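Long-range contact in monoacylglycerol lipase (PDB 6QE2), which hydrolyses monoacylglycerols to a free fatty acid and glycerol, as a lipase of the alpha/beta-hydrolase superfamily: residues G59-E64 / S170-S176. Coordinates in Å, arbitrary orientation, origin at the centre of the assembly. Residue numbers count along the deposited sequence, not the author numbering.
Sequences GHTSVE and SGKLGMS
Leu-173 lies against the backbone of Gly-59 to Ser-62, its CD2 3.4 Å from Gly-59 O, its CB 3.3 Å from Thr-61 O and its CD1 3.8 Å from Ser-62 CA. The loop runs alongside the first two turns of helix 171-186, with CA of His-60 4.9 Å from CA of Ser-170 and CA of Ser-62 4.7 Å from CA of Leu-173. Gly-59, at positive phi (78/8), presents its O to Ser-170 N at 3.0 Å; residues 60-62 are then extended, and helix 63-77 starts at Val-63. Ser-170 (chi1 p) is the N-cap of its helix: OG accepts from Leu-173 N (3.1 Å) and also hydrogen-bonds His-60 ND1 (2.8 Å), in the plane of the imidazole. About one turn beyond Leu-173, Ser-176 (chi1 t) takes Val-63 N on its OG at 2.9 Å and donates from OG to Glu-64 OE1 at 2.8 Å, while Glu-64 OE2 reaches Asn-180. Ser-62 (chi1 p) caps helix 63-77 through Glu-65 N, and a water 2.5 Å from its OG is weakly held by the extended Lys-172, NZ at 3.3 Å. Helix 171-186 lies between strands 106-110 and 195-200, where such lipases probably carry their cap; a bound lauryl dimethylamine-N-oxide touches Ser-170 and Gly-171. The chemistry implies a polar joint: Ser-170 N and OG hold Gly-59 and His-60, Ser-176 OG the first turn of helix 63-77, with Leu-173 between.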
loop_
_atom_site.group_PDB
_atom_site.type_symbol
_atom_site.label_atom_id
_atom_site.label_comp_id
_atom_site.label_asym_id
_atom_site.label_seq_id
_atom_site.Cartn_x
_atom_site.Cartn_y
_atom_site.Cartn_z
ATOM N N GLY A 59 -3.877 -7.854 12.718
ATOM C CA GLY A 59 -3.212 -8.485 11.599
ATOM C C GLY A 59 -3.999 -9.562 10.892
ATOM O O GLY A 59 -3.430 -10.253 10.039
ATOM N N HIS A 60 -5.263 -9.727 11.249
ATOM C CA HIS A 60 -6.094 -10.739 10.637
ATOM C C HIS A 60 -7.049 -10.143 9.632
ATOM O O HIS A 60 -8.089 -9.619 9.995
ATOM C CB HIS A 60 -6.888 -11.493 11.692
ATOM C CG HIS A 60 -7.650 -12.652 11.147
ATOM N ND1 HIS A 60 -7.125 -13.503 10.205
ATOM C CD2 HIS A 60 -8.895 -13.102 11.408
ATOM C CE1 HIS A 60 -8.013 -14.432 9.909
ATOM N NE2 HIS A 60 -9.096 -14.211 10.627
ATOM N N THR A 61 -6.670 -10.252 8.368
ATOM C CA THR A 61 -7.431 -9.753 7.235
ATOM C C THR A 61 -6.857 -10.330 5.939
ATOM O O THR A 61 -6.132 -11.312 5.954
ATOM C CB THR A 61 -7.429 -8.208 7.189
ATOM O OG1 THR A 61 -8.230 -7.749 6.097
ATOM C CG2 THR A 61 -6.027 -7.681 7.064
ATOM N N SER A 62 -7.185 -9.726 4.810
ATOM C CA SER A 62 -6.677 -10.214 3.535
ATOM C C SER A 62 -6.697 -9.128 2.486
ATOM O O SER A 62 -7.367 -8.132 2.641
ATOM C CB SER A 62 -7.486 -11.410 3.041
ATOM O OG SER A 62 -8.789 -11.040 2.668
ATOM N N VAL A 63 -5.968 -9.344 1.400
ATOM C CA VAL A 63 -5.943 -8.385 0.313
ATOM C C VAL A 63 -7.321 -8.323 -0.336
ATOM O O VAL A 63 -7.791 -7.269 -0.707
ATOM C CB VAL A 63 -4.903 -8.758 -0.750
ATOM C CG1 VAL A 63 -5.079 -7.885 -1.974
ATOM C CG2 VAL A 63 -3.500 -8.635 -0.185
ATOM N N GLU A 64 -7.957 -9.477 -0.469
ATOM C CA GLU A 64 -9.296 -9.578 -1.011
ATOM C C GLU A 64 -10.298 -8.798 -0.153
ATOM O O GLU A 64 -11.187 -8.162 -0.668
ATOM C CB GLU A 64 -9.691 -11.046 -1.121
ATOM C CG GLU A 64 -8.881 -11.811 -2.151
ATOM C CD GLU A 64 -7.551 -12.324 -1.639
ATOM O OE1 GLU A 64 -7.229 -12.137 -0.468
ATOM O OE2 GLU A 64 -6.818 -12.927 -2.424
ATOM N N SER A 170 -1.761 -12.686 10.348
ATOM C CA SER A 170 -2.419 -13.972 10.491
ATOM C C SER A 170 -2.010 -14.903 9.356
ATOM O O SER A 170 -1.421 -14.490 8.353
ATOM C CB SER A 170 -3.937 -13.804 10.525
ATOM O OG SER A 170 -4.444 -13.503 9.239
ATOM N N GLY A 171 -2.300 -16.191 9.538
ATOM C CA GLY A 171 -2.036 -17.140 8.469
ATOM C C GLY A 171 -2.783 -16.781 7.200
ATOM O O GLY A 171 -2.237 -16.877 6.097
ATOM N N LYS A 172 -4.034 -16.331 7.344
ATOM C CA LYS A 172 -4.826 -15.916 6.192
ATOM C C LYS A 172 -4.170 -14.745 5.472
ATOM O O LYS A 172 -4.051 -14.742 4.240
ATOM C CB LYS A 172 -6.243 -15.546 6.640
ATOM C CG LYS A 172 -7.158 -15.115 5.505
ATOM C CD LYS A 172 -8.497 -14.610 6.027
ATOM C CE LYS A 172 -9.508 -14.501 4.900
ATOM N NZ LYS A 172 -10.762 -13.817 5.324
ATOM N N LEU A 173 -3.717 -13.744 6.226
ATOM C CA LEU A 173 -3.119 -12.576 5.588
ATOM C C LEU A 173 -1.798 -12.931 4.921
ATOM O O LEU A 173 -1.519 -12.476 3.807
ATOM C CB LEU A 173 -2.927 -11.453 6.607
ATOM C CG LEU A 173 -2.355 -10.155 6.029
ATOM C CD1 LEU A 173 -3.109 -9.738 4.766
ATOM C CD2 LEU A 173 -2.423 -9.061 7.072
ATOM N N GLY A 174 -0.977 -13.755 5.576
ATOM C CA GLY A 174 0.279 -14.159 4.963
ATOM C C GLY A 174 0.071 -14.893 3.652
ATOM O O GLY A 174 0.743 -14.617 2.655
ATOM N N MET A 175 -0.872 -15.838 3.637
ATOM C CA MET A 175 -1.202 -16.535 2.398
ATOM C C MET A 175 -1.682 -15.563 1.329
ATOM O O MET A 175 -1.286 -15.665 0.162
ATOM C CB MET A 175 -2.268 -17.598 2.669
ATOM C CG MET A 175 -2.634 -18.439 1.453
ATOM S SD MET A 175 -3.807 -19.758 1.853
ATOM C CE MET A 175 -5.271 -18.818 2.246
ATOM N N SER A 176 -2.530 -14.626 1.726
ATOM C CA SER A 176 -3.060 -13.651 0.790
ATOM C C SER A 176 -1.961 -12.779 0.201
ATOM O O SER A 176 -1.979 -12.474 -0.987
ATOM C CB SER A 176 -4.113 -12.777 1.464
ATOM O OG SER A 176 -4.638 -11.831 0.557
HETATM O O HOH W 1 -10.635 -12.711 2.216
#